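PDB 3DSB: putative acetyltransferase from Clostridium difficile, which probably transfers an acyl group, most likely acetyl from acetyl-coenzyme A, to an acceptor substrate. Local coordinates for the interface of chains A and B. Numbering follows the deposited sequence. Chains: chain A/B, Putative acetyltransferase.

Contact 1: the interface of chains A and B. Residues chain A 24, 48, 57, 71, 73; chain B 76, 78-79.
A:Leu48 and B:Trp76 form the apolar centre of this patch, their side chains sliding past each other in opposite directions. The methyl CD1 of A:Leu48 rests 3.8 Å from CD1 of the B:Trp76 indole, close to the ring plane, and the leucine CB sits obliquely above the same corner. A compact branched aliphatic chain suits this place because it fits against the apolar CD1 corner of the indole. On strand 65-77 of chain A, the methyl CG2 of A:Thr73 lies 3.7 Å from the backbone O of B:Trp76, near the end of that residue's own strand.

Next outward comes A:Met71, present as selenomethionine. Its chain bends at chi2 and chi3, and the methyl CE caps one face of the B:Asp78 carboxylate, 3.6 Å from its CG, the two side chains coming from opposite directions.

The polar rim begins at that carboxylate. B:Asp78 holds CG between its own backbone N and carbonyl carbon (chi1 49°), and from there OD2 reaches across the contact. The phenol OH of A:Tyr57 donates to the anti lone pair of B:Asp78 OD2 at 2.6 Å, a hydrogen bond that a rigid tyrosine can deliver from the neighbouring strand. Water 1 lies 2.6 Å from OD2 of B:Asp78 and also contacts the amide oxygen OD1 of A:Asn24. That same A:Asn24 OD1 accepts a nearly straight bond from indole NE1 of B:Trp79 at 2.9 Å. The oxygen lies in the ring plane, at its edge, while the amide is turned 76° from the indole.

Together the small apolar contact and the bonded rim fasten the segment at the end of one chain's strand 65-77 to the other chain, and may stabilise a dimer.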
ATOM      1  N   ASN A  24      -7.934  -1.715  18.173  1.00 11.71           N
ATOM      2  CA  ASN A  24      -6.620  -1.871  17.561  1.00 12.33           C
ATOM      3  C   ASN A  24      -5.518  -2.175  18.568  1.00 11.92           C
ATOM      4  O   ASN A  24      -4.635  -3.008  18.281  1.00 12.10           O
ATOM      5  CB  ASN A  24      -6.310  -0.653  16.708  1.00 11.63           C
ATOM      6  CG  ASN A  24      -6.865  -0.816  15.322  1.00 12.29           C
ATOM      7  OD1 ASN A  24      -6.241  -1.481  14.473  1.00 12.02           O
ATOM      8  ND2 ASN A  24      -8.076  -0.306  15.098  1.00 13.24           N
ATOM      9  N   LEU A  48      -7.031   8.891  10.096  1.00 14.16           N
ATOM     10  CA  LEU A  48      -7.688   8.080   9.094  0.50 14.55           C
ATOM     11  C   LEU A  48      -9.190   8.401   9.043  1.00 15.40           C
ATOM     12  O   LEU A  48      -9.761   8.549   7.959  1.00 15.16           O
ATOM     13  CB  LEU A  48      -7.401   6.602   9.401  0.50 14.40           C
ATOM     14  CG  LEU A  48      -7.494   5.554   8.299  0.50 15.07           C
ATOM     15  CD1 LEU A  48      -6.824   4.263   8.804  0.50 15.08           C
ATOM     16  CD2 LEU A  48      -8.934   5.302   7.929  0.50 18.36           C
ATOM     17  N   TYR A  57     -12.331   2.691   7.657  1.00 11.29           N
ATOM     18  CA  TYR A  57     -12.840   1.718   8.610  1.00 11.69           C
ATOM     19  C   TYR A  57     -14.292   1.455   8.324  1.00 11.82           C
ATOM     20  O   TYR A  57     -15.069   2.391   8.037  1.00 11.94           O
ATOM     21  CB  TYR A  57     -12.766   2.236  10.039  1.00 12.75           C
ATOM     22  CG  TYR A  57     -11.395   2.536  10.557  1.00 12.21           C
ATOM     23  CD1 TYR A  57     -10.592   1.531  11.055  1.00 13.31           C
ATOM     24  CD2 TYR A  57     -10.973   3.860  10.702  1.00 14.26           C
ATOM     25  CE1 TYR A  57      -9.321   1.841  11.608  1.00 12.92           C
ATOM     26  CE2 TYR A  57      -9.743   4.178  11.217  1.00 14.35           C
ATOM     27  CZ  TYR A  57      -8.917   3.159  11.690  1.00 12.09           C
ATOM     28  OH  TYR A  57      -7.690   3.526  12.196  1.00 14.45           O
HETATM   29  N   MSE A  71     -10.334  -2.534   8.495  1.00 10.37           N
HETATM   30  CA  MSE A  71      -9.701  -1.344   7.920  1.00 10.28           C
HETATM   31  C   MSE A  71      -8.961  -1.699   6.655  1.00  9.83           C
HETATM   32  O   MSE A  71      -8.324  -2.764   6.599  1.00 10.00           O
HETATM   33  CB  MSE A  71      -8.710  -0.702   8.893  1.00 10.81           C
HETATM   34  CG  MSE A  71      -8.296   0.687   8.475  1.00 12.30           C
HETATM   35 SE   MSE A  71      -6.720   0.749   7.295  0.65 13.51          SE
HETATM   36  CE  MSE A  71      -5.347   0.967   8.664  1.00 15.24           C
ATOM     37  N   THR A  73      -6.590   0.179   3.235  1.00 10.61           N
ATOM     38  CA  THR A  73      -6.020   1.323   2.536  1.00 10.86           C
ATOM     39  C   THR A  73      -6.007   1.010   1.035  1.00  9.65           C
ATOM     40  O   THR A  73      -6.353  -0.096   0.620  1.00 10.42           O
ATOM     41  CB  THR A  73      -4.577   1.585   2.992  1.00 10.37           C
ATOM     42  OG1 THR A  73      -3.795   0.431   2.756  1.00 11.81           O
ATOM     43  CG2 THR A  73      -4.470   1.929   4.474  1.00 11.45           C
TER
ATOM     44  N   TRP B  76      -1.254   4.469   4.787  1.00 10.51           N
ATOM     45  CA  TRP B  76      -1.406   5.090   6.119  1.00 10.35           C
ATOM     46  C   TRP B  76      -1.359   3.986   7.182  1.00 10.73           C
ATOM     47  O   TRP B  76      -2.115   3.017   7.089  1.00 11.92           O
ATOM     48  CB  TRP B  76      -2.720   5.876   6.217  1.00 11.65           C
ATOM     49  CG  TRP B  76      -2.824   6.574   7.552  1.00 11.07           C
ATOM     50  CD1 TRP B  76      -3.597   6.202   8.653  1.00 11.34           C
ATOM     51  CD2 TRP B  76      -2.077   7.714   7.958  1.00 11.25           C
ATOM     52  NE1 TRP B  76      -3.347   7.070   9.724  1.00 11.18           N
ATOM     53  CE2 TRP B  76      -2.411   7.996   9.324  1.00 11.29           C
ATOM     54  CE3 TRP B  76      -1.117   8.503   7.317  1.00 12.71           C
ATOM     55  CZ2 TRP B  76      -1.869   9.092  10.021  1.00 11.42           C
ATOM     56  CZ3 TRP B  76      -0.582   9.612   8.013  1.00 13.71           C
ATOM     57  CH2 TRP B  76      -0.933   9.870   9.354  1.00 12.99           C
ATOM     58  N   ASP B  78      -2.339   3.549  10.937  1.00  9.43           N
ATOM     59  CA  ASP B  78      -2.957   4.065  12.135  1.00 10.29           C
ATOM     60  C   ASP B  78      -2.121   3.758  13.378  1.00 10.05           C
ATOM     61  O   ASP B  78      -1.988   4.604  14.297  1.00 11.49           O
ATOM     62  CB  ASP B  78      -4.434   3.630  12.259  1.00 10.97           C
ATOM     63  CG  ASP B  78      -4.676   2.133  12.044  1.00 12.15           C
ATOM     64  OD1 ASP B  78      -3.711   1.367  11.824  1.00 13.92           O
ATOM     65  OD2 ASP B  78      -5.867   1.734  12.136  1.00 13.77           O
ATOM     66  N   TRP B  79      -1.576   2.551  13.428  1.00 11.05           N
ATOM     67  CA  TRP B  79      -0.805   2.160  14.603  1.00 10.89           C
ATOM     68  C   TRP B  79       0.418   3.067  14.808  1.00 11.50           C
ATOM     69  O   TRP B  79       0.800   3.319  15.970  1.00 13.24           O
ATOM     70  CB  TRP B  79      -0.299   0.718  14.428  1.00 12.22           C
ATOM     71  CG  TRP B  79      -1.391  -0.339  14.486  1.00 13.66           C
ATOM     72  CD1 TRP B  79      -2.755  -0.152  14.519  1.00 13.84           C
ATOM     73  CD2 TRP B  79      -1.176  -1.758  14.561  1.00 13.77           C
ATOM     74  NE1 TRP B  79      -3.393  -1.378  14.595  1.00 13.25           N
ATOM     75  CE2 TRP B  79      -2.449  -2.377  14.618  1.00 13.85           C
ATOM     76  CE3 TRP B  79      -0.016  -2.568  14.603  1.00 14.77           C
ATOM     77  CZ2 TRP B  79      -2.606  -3.771  14.682  1.00 16.06           C
ATOM     78  CZ3 TRP B  79      -0.170  -3.962  14.649  1.00 16.48           C
ATOM     79  CH2 TRP B  79      -1.454  -4.543  14.709  1.00 17.67           C
TER
HETATM   80  O   HOH W   1      -6.185  -0.816  11.744  1.00 15.82           O

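Contact 2: the interface of chains A and B. Residues chain A 121-123, 142; chain B 150-152.
The guanidinium of A:Arg123 receives B:Glu151 at its edge: the carboxylate oxygen OE1 lies nearly in the guanidinium plane and is gripped side-on by two nitrogens. NE of A:Arg123 donates to OE1 of B:Glu151 at 3.0 Å, nearly along its C-O axis. NH2 of A:Arg123 donates to the syn lone pair of the same B:Glu151 OE1 at 3.1 Å. The planes are turned 38° from each other, and both N-H groups converge on the one oxygen in a salt bridge. Arginine suits the place because its adjacent N-H groups can share one acceptor.

Both side chains run alongside each other in the same direction, with CG of A:Arg123 3.8 Å from CB of B:Glu151. The arginine is extended from CG to NE (chi2 174°), which carries its head level with the carboxylate. Water 2 lies 2.9 Å from the backbone O of B:Tyr152 and makes longer contacts with OE1 of B:Glu151 and N of A:Met122.

N of B:Tyr152 bonds to O of A:Met122, at 2.9 Å. Methionines, present as selenomethionine, fill in, their flexible unbranched chains following the partner's backbone: A:Met122 bends at chi3 (97°) to bring CE to CB of B:Tyr152, while CG of A:Met142 packs against CB of B:Tyr150.

In the fold, strand 119-127 pairs antiparallel with the partner's C-terminal strand 147-152, carrying a beta sheet across the interface; A:Met142 immediately precedes strand 143-144.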
ATOM      1  N   GLY A 121      -7.898  -5.591  -7.425  1.00 13.43           N
ATOM      2  CA  GLY A 121      -7.459  -6.701  -6.605  1.00 12.82           C
ATOM      3  C   GLY A 121      -7.612  -6.352  -5.131  1.00 12.24           C
ATOM      4  O   GLY A 121      -7.880  -5.195  -4.787  1.00 12.02           O
HETATM    5  N   MSE A 122      -7.440  -7.363  -4.274  1.00 13.74           N
HETATM    6  CA  MSE A 122      -7.594  -7.197  -2.833  1.00 13.03           C
HETATM    7  C   MSE A 122      -6.454  -7.950  -2.208  1.00 12.13           C
HETATM    8  O   MSE A 122      -6.253  -9.135  -2.519  1.00 12.83           O
HETATM    9  CB  MSE A 122      -8.949  -7.771  -2.356  1.00 13.63           C
HETATM   10  CG  MSE A 122      -9.243  -7.457  -0.924  1.00 15.15           C
HETATM   11 SE   MSE A 122     -10.959  -8.245  -0.437  0.60 18.15          SE
HETATM   12  CE  MSE A 122     -10.238  -9.884   0.385  1.00 21.10           C
ATOM     13  N   ARG A 123      -5.668  -7.266  -1.372  1.00 10.89           N
ATOM     14  CA  ARG A 123      -4.422  -7.829  -0.869  1.00 10.76           C
ATOM     15  C   ARG A 123      -4.243  -7.633   0.615  1.00 10.62           C
ATOM     16  O   ARG A 123      -4.924  -6.813   1.194  1.00 10.64           O
ATOM     17  CB  ARG A 123      -3.242  -7.216  -1.623  1.00 11.62           C
ATOM     18  CG  ARG A 123      -3.184  -7.693  -3.063  1.00 12.39           C
ATOM     19  CD  ARG A 123      -2.108  -6.985  -3.877  1.00 15.16           C
ATOM     20  NE  ARG A 123      -1.960  -7.705  -5.139  1.00 19.02           N
ATOM     21  CZ  ARG A 123      -1.165  -7.308  -6.123  1.00 21.49           C
ATOM     22  NH1 ARG A 123      -0.454  -6.204  -5.978  1.00 20.83           N
ATOM     23  NH2 ARG A 123      -1.113  -8.027  -7.239  1.00 25.55           N
HETATM   24  N   MSE A 142      -8.518 -16.471  -0.517  1.00 16.71           N
HETATM   25  CA  MSE A 142      -7.362 -15.603  -0.580  0.50 16.77           C
HETATM   26  C   MSE A 142      -6.099 -16.466  -0.447  1.00 16.92           C
HETATM   27  O   MSE A 142      -5.983 -17.290   0.486  1.00 17.80           O
HETATM   28  CB  MSE A 142      -7.475 -14.559   0.533  0.50 17.35           C
HETATM   29  CG  MSE A 142      -6.602 -13.388   0.325  0.50 16.87           C
HETATM   30 SE   MSE A 142      -6.835 -12.103   1.769  0.40 17.20          SE
HETATM   31  CE  MSE A 142      -6.495 -10.503   0.726  0.50 18.71           C
TER
ATOM     32  N   TYR B 150      -0.921 -11.973   0.585  1.00 13.51           N
ATOM     33  CA  TYR B 150      -2.051 -12.781   0.128  1.00 13.45           C
ATOM     34  C   TYR B 150      -2.925 -11.937  -0.782  1.00 13.32           C
ATOM     35  O   TYR B 150      -2.987 -10.703  -0.621  1.00 13.18           O
ATOM     36  CB  TYR B 150      -2.916 -13.255   1.310  1.00 13.78           C
ATOM     37  CG  TYR B 150      -2.279 -14.410   2.045  1.00 14.14           C
ATOM     38  CD1 TYR B 150      -2.712 -15.720   1.828  1.00 14.88           C
ATOM     39  CD2 TYR B 150      -1.249 -14.208   2.963  1.00 15.65           C
ATOM     40  CE1 TYR B 150      -2.113 -16.806   2.459  1.00 15.35           C
ATOM     41  CE2 TYR B 150      -0.642 -15.285   3.609  1.00 16.21           C
ATOM     42  CZ  TYR B 150      -1.090 -16.584   3.356  1.00 14.69           C
ATOM     43  OH  TYR B 150      -0.524 -17.690   3.995  1.00 19.81           O
ATOM     44  N   GLU B 151      -3.628 -12.586  -1.716  1.00 12.62           N
ATOM     45  CA  GLU B 151      -4.533 -11.823  -2.585  1.00 13.32           C
ATOM     46  C   GLU B 151      -5.772 -12.625  -2.930  1.00 13.80           C
ATOM     47  O   GLU B 151      -5.736 -13.880  -3.013  1.00 14.01           O
ATOM     48  CB  GLU B 151      -3.829 -11.323  -3.844  1.00 15.24           C
ATOM     49  CG  GLU B 151      -3.464 -12.340  -4.854  1.00 20.05           C
ATOM     50  CD  GLU B 151      -2.623 -11.742  -5.971  1.00 23.21           C
ATOM     51  OE1 GLU B 151      -2.625 -10.478  -6.116  1.00 26.46           O
ATOM     52  OE2 GLU B 151      -1.985 -12.543  -6.711  1.00 26.06           O
ATOM     53  N   TYR B 152      -6.860 -11.870  -3.101  1.00 14.24           N
ATOM     54  CA  TYR B 152      -8.111 -12.387  -3.600  1.00 14.15           C
ATOM     55  C   TYR B 152      -8.242 -11.886  -5.039  1.00 14.42           C
ATOM     56  O   TYR B 152      -8.095 -10.675  -5.282  1.00 15.01           O
ATOM     57  CB  TYR B 152      -9.248 -11.826  -2.748  1.00 15.04           C
ATOM     58  CG  TYR B 152     -10.630 -12.020  -3.316  1.00 15.94           C
ATOM     59  CD1 TYR B 152     -11.171 -13.298  -3.471  1.00 16.34           C
ATOM     60  CD2 TYR B 152     -11.420 -10.912  -3.661  1.00 16.70           C
ATOM     61  CE1 TYR B 152     -12.434 -13.476  -4.001  1.00 18.15           C
ATOM     62  CE2 TYR B 152     -12.708 -11.081  -4.182  1.00 17.90           C
ATOM     63  CZ  TYR B 152     -13.209 -12.363  -4.324  1.00 16.69           C
ATOM     64  OH  TYR B 152     -14.478 -12.525  -4.850  1.00 20.49           O
TER
HETATM   65  O   HOH W   2      -5.660  -9.314  -6.138  1.00 20.40           O

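Contact 1 and contact 2 are about 18 Å apart, measured between the centres of their C-alpha atoms, and share no residue or secondary-structure element. Contact 1 packs and bonds side chains around the end of strand 65-77, whereas contact 2 pairs strands across the interface. Trp79 of contact 1 and Arg123 of contact 2 nevertheless both line one trimethyl glycine pocket, whose ligand may come from purification or crystallisation. The interface is two-fold symmetric, giving each contact a twin. Such separated attachments would restrain sliding and rotation of the subunits, although the structure alone does not show that the dimer is biological.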